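PDB 1ZJ8: sulfite reductase [ferredoxin] from Mycobacterium tuberculosis, which catalyses the six-electron reduction of sulfite to sulfide with ferredoxin as electron donor, using siroheme and a [4Fe-4S] cluster. Local coordinates for residues Tyr80-Glu84 / Ile431-Ser437; Lys103-Val109 / Val144-Glu150. All coordinates share one frame. Residue numbers count along the deposited sequence, not the author numbering.

Contact 1: Tyr80-Glu84 / Ile431-Ser437; sequences YTQRE and IEFCKLS. With SRM (siroheme), chain E.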
loop_
_atom_site.group_PDB
_atom_site.type_symbol
_atom_site.label_atom_id
_atom_site.label_comp_id
_atom_site.label_asym_id
_atom_site.label_seq_id
_atom_site.Cartn_x
_atom_site.Cartn_y
_atom_site.Cartn_z
ATOM N N TYR A 80 -1.795 -15.784 1.026
ATOM C CA TYR A 80 -2.307 -15.667 -0.317
ATOM C C TYR A 80 -1.453 -16.683 -1.130
ATOM O O TYR A 80 -0.239 -16.811 -0.941
ATOM C CB TYR A 80 -2.138 -14.195 -0.776
ATOM C CG TYR A 80 -3.360 -13.239 -0.796
ATOM C CD1 TYR A 80 -4.228 -13.268 -1.892
ATOM C CD2 TYR A 80 -3.582 -12.218 0.205
ATOM C CE1 TYR A 80 -5.310 -12.395 -2.000
ATOM C CE2 TYR A 80 -4.679 -11.319 0.074
ATOM C CZ TYR A 80 -5.530 -11.435 -1.025
ATOM O OH TYR A 80 -6.601 -10.591 -1.168
ATOM N N THR A 81 -2.114 -17.449 -1.985
ATOM C CA THR A 81 -1.462 -18.446 -2.839
ATOM C C THR A 81 -0.543 -17.738 -3.872
ATOM O O THR A 81 -0.926 -16.690 -4.401
ATOM C CB THR A 81 -2.572 -19.270 -3.539
ATOM O OG1 THR A 81 -2.166 -20.638 -3.660
ATOM C CG2 THR A 81 -2.968 -18.662 -4.892
ATOM N N GLN A 82 0.646 -18.267 -4.170
ATOM C CA GLN A 82 1.516 -17.592 -5.157
ATOM C C GLN A 82 1.474 -18.231 -6.567
ATOM O O GLN A 82 1.077 -19.387 -6.726
ATOM C CB GLN A 82 2.957 -17.423 -4.620
ATOM C CG GLN A 82 3.884 -18.653 -4.633
ATOM C CD GLN A 82 5.384 -18.290 -4.456
ATOM O OE1 GLN A 82 5.797 -17.723 -3.435
ATOM N NE2 GLN A 82 6.197 -18.646 -5.455
ATOM N N ARG A 83 1.886 -17.460 -7.583
ATOM C CA ARG A 83 1.813 -17.866 -9.008
ATOM C C ARG A 83 2.858 -18.932 -9.381
ATOM O O ARG A 83 4.065 -18.748 -9.153
ATOM C CB ARG A 83 1.984 -16.653 -9.944
ATOM C CG ARG A 83 1.738 -16.928 -11.461
ATOM C CD ARG A 83 2.437 -15.879 -12.354
ATOM N NE ARG A 83 2.101 -15.913 -13.786
ATOM C CZ ARG A 83 0.969 -15.443 -14.324
ATOM N NH1 ARG A 83 0.007 -14.954 -13.553
ATOM N NH2 ARG A 83 0.777 -15.481 -15.643
ATOM N N GLU A 84 2.381 -20.039 -9.966
ATOM C CA GLU A 84 3.263 -21.093 -10.476
ATOM C C GLU A 84 4.153 -20.519 -11.583
ATOM O O GLU A 84 3.763 -19.579 -12.311
ATOM C CB GLU A 84 2.458 -22.294 -11.006
ATOM C CG GLU A 84 3.292 -23.542 -11.293
ATOM C CD GLU A 84 3.972 -24.063 -10.050
ATOM O OE1 GLU A 84 3.303 -24.758 -9.273
ATOM O OE2 GLU A 84 5.165 -23.767 -9.834
ATOM N N ILE A 431 4.227 -10.313 -12.414
ATOM C CA ILE A 431 4.137 -11.712 -12.857
ATOM C C ILE A 431 5.150 -12.672 -12.208
ATOM O O ILE A 431 4.986 -13.886 -12.324
ATOM C CB ILE A 431 4.263 -11.780 -14.408
ATOM C CG1 ILE A 431 3.704 -13.095 -14.956
ATOM C CG2 ILE A 431 5.715 -11.558 -14.857
ATOM C CD1 ILE A 431 3.254 -12.993 -16.440
ATOM N N GLU A 432 6.181 -12.141 -11.539
ATOM C CA GLU A 432 7.139 -12.965 -10.761
ATOM C C GLU A 432 6.474 -13.829 -9.657
ATOM O O GLU A 432 6.979 -14.893 -9.305
ATOM C CB GLU A 432 8.205 -12.042 -10.132
ATOM C CG GLU A 432 9.362 -12.711 -9.370
ATOM C CD GLU A 432 9.874 -11.878 -8.182
ATOM O OE1 GLU A 432 9.198 -10.908 -7.759
ATOM O OE2 GLU A 432 10.948 -12.222 -7.649
ATOM N N PHE A 433 5.363 -13.352 -9.100
ATOM C CA PHE A 433 4.682 -14.050 -8.002
ATOM C C PHE A 433 3.143 -13.896 -8.026
ATOM O O PHE A 433 2.434 -14.667 -7.393
ATOM C CB PHE A 433 5.176 -13.517 -6.637
ATOM C CG PHE A 433 6.591 -13.949 -6.232
ATOM C CD1 PHE A 433 6.952 -15.290 -6.164
ATOM C CD2 PHE A 433 7.536 -12.993 -5.838
ATOM C CE1 PHE A 433 8.252 -15.676 -5.750
ATOM C CE2 PHE A 433 8.829 -13.371 -5.422
ATOM C CZ PHE A 433 9.182 -14.711 -5.376
ATOM N N CYS A 434 2.628 -12.906 -8.743
ATOM C CA CYS A 434 1.209 -12.581 -8.694
ATOM C C CYS A 434 0.385 -13.310 -9.773
ATOM O O CYS A 434 0.777 -13.337 -10.944
ATOM C CB CYS A 434 1.036 -11.075 -8.872
ATOM S SG CYS A 434 -0.641 -10.596 -8.573
ATOM N N LYS A 435 -0.773 -13.854 -9.389
ATOM C CA LYS A 435 -1.615 -14.598 -10.328
ATOM C C LYS A 435 -2.462 -13.724 -11.248
ATOM O O LYS A 435 -3.064 -14.253 -12.187
ATOM C CB LYS A 435 -2.538 -15.553 -9.592
ATOM C CG LYS A 435 -1.827 -16.655 -8.796
ATOM C CD LYS A 435 -2.845 -17.502 -8.017
ATOM C CE LYS A 435 -3.888 -16.625 -7.247
ATOM N NZ LYS A 435 -3.283 -15.489 -6.459
ATOM N N LEU A 436 -2.507 -12.412 -11.010
ATOM C CA LEU A 436 -3.357 -11.521 -11.819
ATOM C C LEU A 436 -2.604 -10.561 -12.749
ATOM O O LEU A 436 -3.226 -9.706 -13.391
ATOM C CB LEU A 436 -4.292 -10.725 -10.911
ATOM C CG LEU A 436 -5.008 -11.562 -9.853
ATOM C CD1 LEU A 436 -5.891 -10.646 -8.997
ATOM C CD2 LEU A 436 -5.819 -12.697 -10.487
ATOM N N SER A 437 -1.281 -10.728 -12.834
ATOM C CA SER A 437 -0.389 -9.854 -13.632
ATOM C C SER A 437 -0.207 -10.301 -15.073
ATOM O O SER A 437 -0.161 -11.494 -15.361
ATOM C CB SER A 437 1.006 -9.820 -12.995
ATOM O OG SER A 437 1.165 -10.943 -12.123
HETATM FE FE SRM E . -3.056 -5.072 -3.503
HETATM C CHA SRM E . -4.661 -7.809 -4.768
HETATM C CHB SRM E . -0.110 -6.576 -4.027
HETATM C CHC SRM E . -1.534 -2.480 -2.254
HETATM C CHD SRM E . -5.394 -3.008 -4.990
HETATM N NA SRM E . -2.508 -6.911 -4.064
HETATM C C1A SRM E . -3.300 -7.945 -4.425
HETATM C C2A SRM E . -2.599 -9.269 -4.435
HETATM C CMA SRM E . -2.873 -9.991 -3.152
HETATM C CDA SRM E . -2.897 -10.075 -5.669
HETATM C CEA SRM E . -3.846 -11.228 -5.589
HETATM O O3A SRM E . -5.021 -11.008 -5.277
HETATM O O4A SRM E . -3.468 -12.385 -5.824
HETATM C C3A SRM E . -1.180 -8.818 -4.510
HETATM C CAA SRM E . -0.227 -9.633 -3.702
HETATM C CBA SRM E . 0.228 -10.695 -4.667
HETATM C CCA SRM E . 1.634 -11.110 -4.380
HETATM O O1A SRM E . 2.471 -10.235 -4.069
HETATM O O2A SRM E . 1.920 -12.330 -4.440
HETATM C C4A SRM E . -1.256 -7.370 -4.166
HETATM N NB SRM E . -1.176 -4.694 -3.069
HETATM C C1B SRM E . -0.063 -5.398 -3.286
HETATM C C2B SRM E . 1.182 -4.832 -2.664
HETATM C CMB SRM E . 2.107 -5.861 -2.078
HETATM C CDB SRM E . 1.918 -4.099 -3.736
HETATM C CEB SRM E . 3.208 -3.449 -3.383
HETATM O O3B SRM E . 4.305 -3.844 -3.835
HETATM O O4B SRM E . 3.152 -2.494 -2.608
HETATM C C3B SRM E . 0.549 -3.877 -1.676
HETATM C CAB SRM E . 0.245 -4.570 -0.373
HETATM C CBB SRM E . 0.191 -3.608 0.774
HETATM C CCB SRM E . -0.338 -4.292 2.001
HETATM O O1B SRM E . 0.420 -4.641 2.903
HETATM O O2B SRM E . -1.539 -4.493 2.150
HETATM C C4B SRM E . -0.784 -3.654 -2.339
HETATM N NC SRM E . -3.321 -3.168 -3.700
HETATM C C1C SRM E . -2.702 -2.227 -2.958
HETATM C C2C SRM E . -3.098 -0.931 -3.259
HETATM C CDC SRM E . -2.483 0.370 -2.863
HETATM C CEC SRM E . -2.835 1.031 -1.588
HETATM O O3C SRM E . -3.518 0.422 -0.733
HETATM O O4C SRM E . -2.426 2.193 -1.455
HETATM C C3C SRM E . -4.167 -1.122 -4.083
HETATM C CAC SRM E . -4.892 0.070 -4.615
HETATM C CBC SRM E . -5.738 0.924 -3.695
HETATM C CCC SRM E . -7.075 0.238 -3.482
HETATM O O1C SRM E . -7.153 -0.814 -2.792
HETATM O O2C SRM E . -8.074 0.757 -4.044
HETATM C C4C SRM E . -4.326 -2.470 -4.282
HETATM N ND SRM E . -4.869 -5.369 -4.351
HETATM C C1D SRM E . -5.517 -4.408 -5.030
HETATM C C2D SRM E . -6.440 -5.012 -5.904
HETATM C CAD SRM E . -7.726 -4.329 -6.338
HETATM C CBD SRM E . -8.968 -4.564 -5.535
HETATM C CCD SRM E . -10.260 -3.844 -5.793
HETATM O O1D SRM E . -10.669 -3.078 -4.891
HETATM O O2D SRM E . -10.898 -4.005 -6.868
HETATM C C3D SRM E . -6.319 -6.379 -5.722
HETATM C CDD SRM E . -7.367 -7.397 -6.081
HETATM C CED SRM E . -8.609 -7.629 -5.249
HETATM O O3D SRM E . -8.716 -7.168 -4.113
HETATM O O4D SRM E . -9.560 -8.292 -5.689
HETATM C C4D SRM E . -5.346 -6.585 -4.757
#
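Arg83 is the centre of this contact, with Lys435 and Phe433 as its main partners. Arg83 N donates a hydrogen bond of 2.9 Å to Phe433 O, so the strand edge holds the loop through its backbone. The extended Arg83 side chain then runs along the loop. Its NH1 donates to Cys434 O at 3.2 Å, and Ile431 CG1 lies over one face of the guanidinium, 3.4 Å from Arg83 NE. Arg83 NH2 donates hydrogen bonds to Tyr87 O and Thr92 OG1. Lys435 folds back over the strand. Its CE packs 3.2 Å from Thr81 CG2, and its NZ makes weak hydrogen bonds to Thr81 O (3.4 Å) and to siroheme O4A (3.2 Å). The Phe433 ring offers its edge to Gln82, with CD1 3.5 Å from NE2; Gln82 OE1 is bound by Trp148 N. The loop matters because Cys434 SG ligates the [4Fe-4S] cluster and also lies 3.7 Å from siroheme CDA. Tyr80, covalently linked to Cys172, has siroheme CMA over one face of its ring. Residues 80-83 belong to an outermost strand of an antiparallel sheet, next to strand 104-109. The 431-437 loop, between strand 425-427 and helix 442-455, lies against that strand.

Contact 2: Lys103-Val109 / Val144-Glu150; sequences KYFMMRV and VQYHWIE. With SRM (siroheme), chain E.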
loop_
_atom_site.group_PDB
_atom_site.type_symbol
_atom_site.label_atom_id
_atom_site.label_comp_id
_atom_site.label_asym_id
_atom_site.label_seq_id
_atom_site.Cartn_x
_atom_site.Cartn_y
_atom_site.Cartn_z
ATOM N N LYS A 103 2.173 -24.429 -5.148
ATOM C CA LYS A 103 2.132 -25.070 -3.819
ATOM C C LYS A 103 2.815 -24.204 -2.760
ATOM O O LYS A 103 3.153 -24.700 -1.674
ATOM C CB LYS A 103 2.788 -26.471 -3.829
ATOM C CG LYS A 103 4.274 -26.549 -3.282
ATOM C CD LYS A 103 4.677 -27.991 -2.928
ATOM C CE LYS A 103 6.173 -28.155 -2.706
ATOM N NZ LYS A 103 6.548 -27.786 -1.326
ATOM N N TYR A 104 3.027 -22.925 -3.071
ATOM C CA TYR A 104 3.732 -22.003 -2.180
ATOM C C TYR A 104 2.863 -20.783 -1.884
ATOM O O TYR A 104 1.915 -20.495 -2.613
ATOM C CB TYR A 104 5.061 -21.589 -2.820
ATOM C CG TYR A 104 6.078 -22.715 -2.938
ATOM C CD1 TYR A 104 6.815 -23.123 -1.830
ATOM C CD2 TYR A 104 6.304 -23.366 -4.158
ATOM C CE1 TYR A 104 7.744 -24.141 -1.921
ATOM C CE2 TYR A 104 7.229 -24.397 -4.267
ATOM C CZ TYR A 104 7.953 -24.782 -3.142
ATOM O OH TYR A 104 8.902 -25.796 -3.202
ATOM N N PHE A 105 3.187 -20.075 -0.808
ATOM C CA PHE A 105 2.391 -18.928 -0.350
ATOM C C PHE A 105 3.183 -17.632 -0.274
ATOM O O PHE A 105 4.350 -17.616 0.116
ATOM C CB PHE A 105 1.820 -19.208 1.048
ATOM C CG PHE A 105 0.821 -20.325 1.075
ATOM C CD1 PHE A 105 1.224 -21.635 1.365
ATOM C CD2 PHE A 105 -0.522 -20.079 0.788
ATOM C CE1 PHE A 105 0.308 -22.680 1.375
ATOM C CE2 PHE A 105 -1.450 -21.113 0.799
ATOM C CZ PHE A 105 -1.036 -22.421 1.093
ATOM N N MET A 106 2.532 -16.544 -0.644
ATOM C CA MET A 106 2.947 -15.235 -0.195
ATOM C C MET A 106 2.416 -15.113 1.241
ATOM O O MET A 106 1.251 -15.441 1.509
ATOM C CB MET A 106 2.327 -14.143 -1.072
ATOM C CG MET A 106 2.737 -12.701 -0.700
ATOM S SD MET A 106 1.832 -11.960 0.715
ATOM C CE MET A 106 0.348 -11.372 -0.123
ATOM N N MET A 107 3.257 -14.657 2.167
ATOM C CA MET A 107 2.795 -14.362 3.522
ATOM C C MET A 107 3.081 -12.899 3.890
ATOM O O MET A 107 4.197 -12.412 3.703
ATOM C CB MET A 107 3.420 -15.308 4.529
ATOM C CG MET A 107 2.799 -15.170 5.916
ATOM S SD MET A 107 3.449 -16.368 7.126
ATOM C CE MET A 107 5.073 -15.714 7.431
ATOM N N ARG A 108 2.063 -12.223 4.421
ATOM C CA ARG A 108 2.069 -10.773 4.624
ATOM C C ARG A 108 2.047 -10.460 6.109
ATOM O O ARG A 108 1.107 -10.826 6.813
ATOM C CB ARG A 108 0.825 -10.154 3.955
ATOM C CG ARG A 108 0.691 -8.621 4.067
ATOM C CD ARG A 108 -0.581 -8.090 3.374
ATOM N NE ARG A 108 -0.516 -8.219 1.917
ATOM C CZ ARG A 108 -1.472 -7.825 1.073
ATOM N NH1 ARG A 108 -2.597 -7.265 1.501
ATOM N NH2 ARG A 108 -1.311 -7.977 -0.225
ATOM N N VAL A 109 3.076 -9.768 6.580
ATOM C CA VAL A 109 3.151 -9.415 7.982
ATOM C C VAL A 109 2.505 -8.061 8.204
ATOM O O VAL A 109 2.845 -7.090 7.529
ATOM C CB VAL A 109 4.599 -9.371 8.485
ATOM C CG1 VAL A 109 4.628 -9.128 9.987
ATOM C CG2 VAL A 109 5.327 -10.682 8.139
ATOM N N VAL A 144 5.833 -6.008 5.279
ATOM C CA VAL A 144 6.717 -6.866 4.514
ATOM C C VAL A 144 5.932 -8.054 4.055
ATOM O O VAL A 144 5.005 -8.488 4.733
ATOM C CB VAL A 144 7.896 -7.418 5.303
ATOM C CG1 VAL A 144 8.939 -6.360 5.469
ATOM C CG2 VAL A 144 7.447 -7.947 6.636
ATOM N N GLN A 145 6.328 -8.574 2.901
ATOM C CA GLN A 145 5.759 -9.780 2.356
ATOM C C GLN A 145 6.845 -10.771 2.058
ATOM O O GLN A 145 7.906 -10.402 1.510
ATOM C CB GLN A 145 5.032 -9.476 1.060
ATOM C CG GLN A 145 3.784 -8.687 1.243
ATOM C CD GLN A 145 2.927 -8.704 0.008
ATOM O OE1 GLN A 145 1.748 -8.433 0.079
ATOM N NE2 GLN A 145 3.516 -9.035 -1.136
ATOM N N TYR A 146 6.567 -12.026 2.410
ATOM C CA TYR A 146 7.467 -13.154 2.158
ATOM C C TYR A 146 6.919 -13.925 0.970
ATOM O O TYR A 146 5.734 -13.824 0.692
ATOM C CB TYR A 146 7.469 -14.082 3.363
ATOM C CG TYR A 146 8.010 -13.524 4.670
ATOM C CD1 TYR A 146 9.338 -13.134 4.788
ATOM C CD2 TYR A 146 7.207 -13.453 5.810
ATOM C CE1 TYR A 146 9.860 -12.666 6.012
ATOM C CE2 TYR A 146 7.711 -12.984 7.048
ATOM C CZ TYR A 146 9.047 -12.594 7.141
ATOM O OH TYR A 146 9.591 -12.125 8.335
ATOM N N HIS A 147 7.758 -14.669 0.254
ATOM C CA HIS A 147 7.267 -15.607 -0.779
ATOM C C HIS A 147 7.954 -16.971 -0.639
ATOM O O HIS A 147 8.821 -17.144 0.226
ATOM C CB HIS A 147 7.481 -15.036 -2.176
ATOM C CG HIS A 147 6.473 -14.011 -2.573
ATOM N ND1 HIS A 147 6.767 -12.670 -2.655
ATOM C CD2 HIS A 147 5.177 -14.132 -2.936
ATOM C CE1 HIS A 147 5.696 -12.006 -3.051
ATOM N NE2 HIS A 147 4.714 -12.869 -3.225
ATOM N N TRP A 148 7.564 -17.942 -1.467
ATOM C CA TRP A 148 8.113 -19.295 -1.356
ATOM C C TRP A 148 7.837 -19.919 0.024
ATOM O O TRP A 148 8.655 -20.696 0.532
ATOM C CB TRP A 148 9.647 -19.315 -1.623
ATOM C CG TRP A 148 10.026 -18.842 -2.998
ATOM C CD1 TRP A 148 10.578 -17.632 -3.343
ATOM C CD2 TRP A 148 9.850 -19.562 -4.215
ATOM N NE1 TRP A 148 10.753 -17.562 -4.711
ATOM C CE2 TRP A 148 10.319 -18.736 -5.266
ATOM C CE3 TRP A 148 9.342 -20.831 -4.524
ATOM C CZ2 TRP A 148 10.295 -19.144 -6.599
ATOM C CZ3 TRP A 148 9.316 -21.232 -5.840
ATOM C CH2 TRP A 148 9.788 -20.393 -6.865
ATOM N N ILE A 149 6.702 -19.590 0.635
ATOM C CA ILE A 149 6.403 -20.139 1.949
ATOM C C ILE A 149 5.545 -21.400 1.818
ATOM O O ILE A 149 4.643 -21.472 0.973
ATOM C CB ILE A 149 5.821 -19.061 2.901
ATOM C CG1 ILE A 149 6.958 -18.536 3.782
ATOM C CG2 ILE A 149 4.690 -19.603 3.785
ATOM C CD1 ILE A 149 6.585 -17.403 4.635
ATOM N N GLU A 150 5.869 -22.398 2.646
ATOM C CA GLU A 150 5.173 -23.680 2.648
ATOM C C GLU A 150 4.394 -23.799 3.968
ATOM O O GLU A 150 4.965 -23.565 5.066
ATOM C CB GLU A 150 6.151 -24.856 2.496
ATOM C CG GLU A 150 7.403 -24.609 1.662
ATOM C CD GLU A 150 8.153 -25.916 1.319
ATOM O OE1 GLU A 150 7.550 -26.806 0.671
ATOM O OE2 GLU A 150 9.351 -26.063 1.683
HETATM FE FE SRM E . -3.056 -5.072 -3.503
HETATM C CHA SRM E . -4.661 -7.809 -4.768
HETATM C CHB SRM E . -0.110 -6.576 -4.027
HETATM C CHC SRM E . -1.534 -2.480 -2.254
HETATM C CHD SRM E . -5.394 -3.008 -4.990
HETATM N NA SRM E . -2.508 -6.911 -4.064
HETATM C C1A SRM E . -3.300 -7.945 -4.425
HETATM C C2A SRM E . -2.599 -9.269 -4.435
HETATM C CMA SRM E . -2.873 -9.991 -3.152
HETATM C CDA SRM E . -2.897 -10.075 -5.669
HETATM C CEA SRM E . -3.846 -11.228 -5.589
HETATM O O3A SRM E . -5.021 -11.008 -5.277
HETATM O O4A SRM E . -3.468 -12.385 -5.824
HETATM C C3A SRM E . -1.180 -8.818 -4.510
HETATM C CAA SRM E . -0.227 -9.633 -3.702
HETATM C CBA SRM E . 0.228 -10.695 -4.667
HETATM C CCA SRM E . 1.634 -11.110 -4.380
HETATM O O1A SRM E . 2.471 -10.235 -4.069
HETATM O O2A SRM E . 1.920 -12.330 -4.440
HETATM C C4A SRM E . -1.256 -7.370 -4.166
HETATM N NB SRM E . -1.176 -4.694 -3.069
HETATM C C1B SRM E . -0.063 -5.398 -3.286
HETATM C C2B SRM E . 1.182 -4.832 -2.664
HETATM C CMB SRM E . 2.107 -5.861 -2.078
HETATM C CDB SRM E . 1.918 -4.099 -3.736
HETATM C CEB SRM E . 3.208 -3.449 -3.383
HETATM O O3B SRM E . 4.305 -3.844 -3.835
HETATM O O4B SRM E . 3.152 -2.494 -2.608
HETATM C C3B SRM E . 0.549 -3.877 -1.676
HETATM C CAB SRM E . 0.245 -4.570 -0.373
HETATM C CBB SRM E . 0.191 -3.608 0.774
HETATM C CCB SRM E . -0.338 -4.292 2.001
HETATM O O1B SRM E . 0.420 -4.641 2.903
HETATM O O2B SRM E . -1.539 -4.493 2.150
HETATM C C4B SRM E . -0.784 -3.654 -2.339
HETATM N NC SRM E . -3.321 -3.168 -3.700
HETATM C C1C SRM E . -2.702 -2.227 -2.958
HETATM C C2C SRM E . -3.098 -0.931 -3.259
HETATM C CDC SRM E . -2.483 0.370 -2.863
HETATM C CEC SRM E . -2.835 1.031 -1.588
HETATM O O3C SRM E . -3.518 0.422 -0.733
HETATM O O4C SRM E . -2.426 2.193 -1.455
HETATM C C3C SRM E . -4.167 -1.122 -4.083
HETATM C CAC SRM E . -4.892 0.070 -4.615
HETATM C CBC SRM E . -5.738 0.924 -3.695
HETATM C CCC SRM E . -7.075 0.238 -3.482
HETATM O O1C SRM E . -7.153 -0.814 -2.792
HETATM O O2C SRM E . -8.074 0.757 -4.044
HETATM C C4C SRM E . -4.326 -2.470 -4.282
HETATM N ND SRM E . -4.869 -5.369 -4.351
HETATM C C1D SRM E . -5.517 -4.408 -5.030
HETATM C C2D SRM E . -6.440 -5.012 -5.904
HETATM C CAD SRM E . -7.726 -4.329 -6.338
HETATM C CBD SRM E . -8.968 -4.564 -5.535
HETATM C CCD SRM E . -10.260 -3.844 -5.793
HETATM O O1D SRM E . -10.669 -3.078 -4.891
HETATM O O2D SRM E . -10.898 -4.005 -6.868
HETATM C C3D SRM E . -6.319 -6.379 -5.722
HETATM C CDD SRM E . -7.367 -7.397 -6.081
HETATM C CED SRM E . -8.609 -7.629 -5.249
HETATM O O3D SRM E . -8.716 -7.168 -4.113
HETATM O O4D SRM E . -9.560 -8.292 -5.689
HETATM C C4D SRM E . -5.346 -6.585 -4.757
#
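Two antiparallel strands of the ferredoxin-like half domain pair here, with a beta bulge between Phe105 and Met107. Phe105 and Ile149 form one hydrogen-bonded pair, Met107 and Tyr146 another (Tyr146 N to Met107 O 2.7 Å). The extra residue on the 144-150 side falls at His147 and Trp148, where Trp148 has positive phi. On one face, Met107 CE fills the hollow between Tyr146 CD2 (3.5 Å) and Ile149 CD1 (3.6 Å). The Tyr146 ring in turn sits between Met107 CE and Val109 CG2, which lies 3.5 Å from Tyr146 CE2. At the Lys103/Glu150 end the Trp148 edge meets the Tyr104 ring face in a T-shaped stack, centroids 5.3 Å apart. Lys103 NZ and Glu150 OE1 form a salt bridge of 2.4 Å. Arg108 and Gln145 lie on the other face, lining the siroheme pocket. Arg108 NE donates to Gln145 OE1 (2.9 Å), and Arg108 NH1 comes within 3.0 Å of siroheme O2B. Met106 fits between two pocket residues, its CE 3.3 Å from Gln145 OE1 and its CG 3.2 Å from His147 NE2. His147 NE2 donates to siroheme O2A at 3.1 Å; Gln145 NE2 bonds O1A weakly (3.3 Å). The strands lie inside an antiparallel sheet, between strands 79-83 and 135-138. Helix 154-162 packs on Met107 and Ile149, and helix 118-131 on Tyr146.

How the contacts relate
Contacts 1 and 2 are centred 11 Å apart and meet directly. Strand 79-83 is shared ground: it receives the cluster loop in contact 1 and pairs with strand 104-109 of contact 2, with Tyr80 O 2.8 Å from Met106 N. Gln82 OE1 also lies 2.7 Å from Trp148 N, a probable hydrogen bond. Phe433 is the second junction. Its ring stacks on His147 and meets Trp148 at a steep angle; Phe433 CD2 is 3.3 Å from His147 ND1, and Phe433 CE1 is 3.3 Å from Trp148 NE1. Both contacts also touch the same siroheme. Lys435 approaches its O4A, while His147 bonds O2A and Gln145 bonds O1A weakly. Together they join the [4Fe-4S] loop to the sheet beside the siroheme.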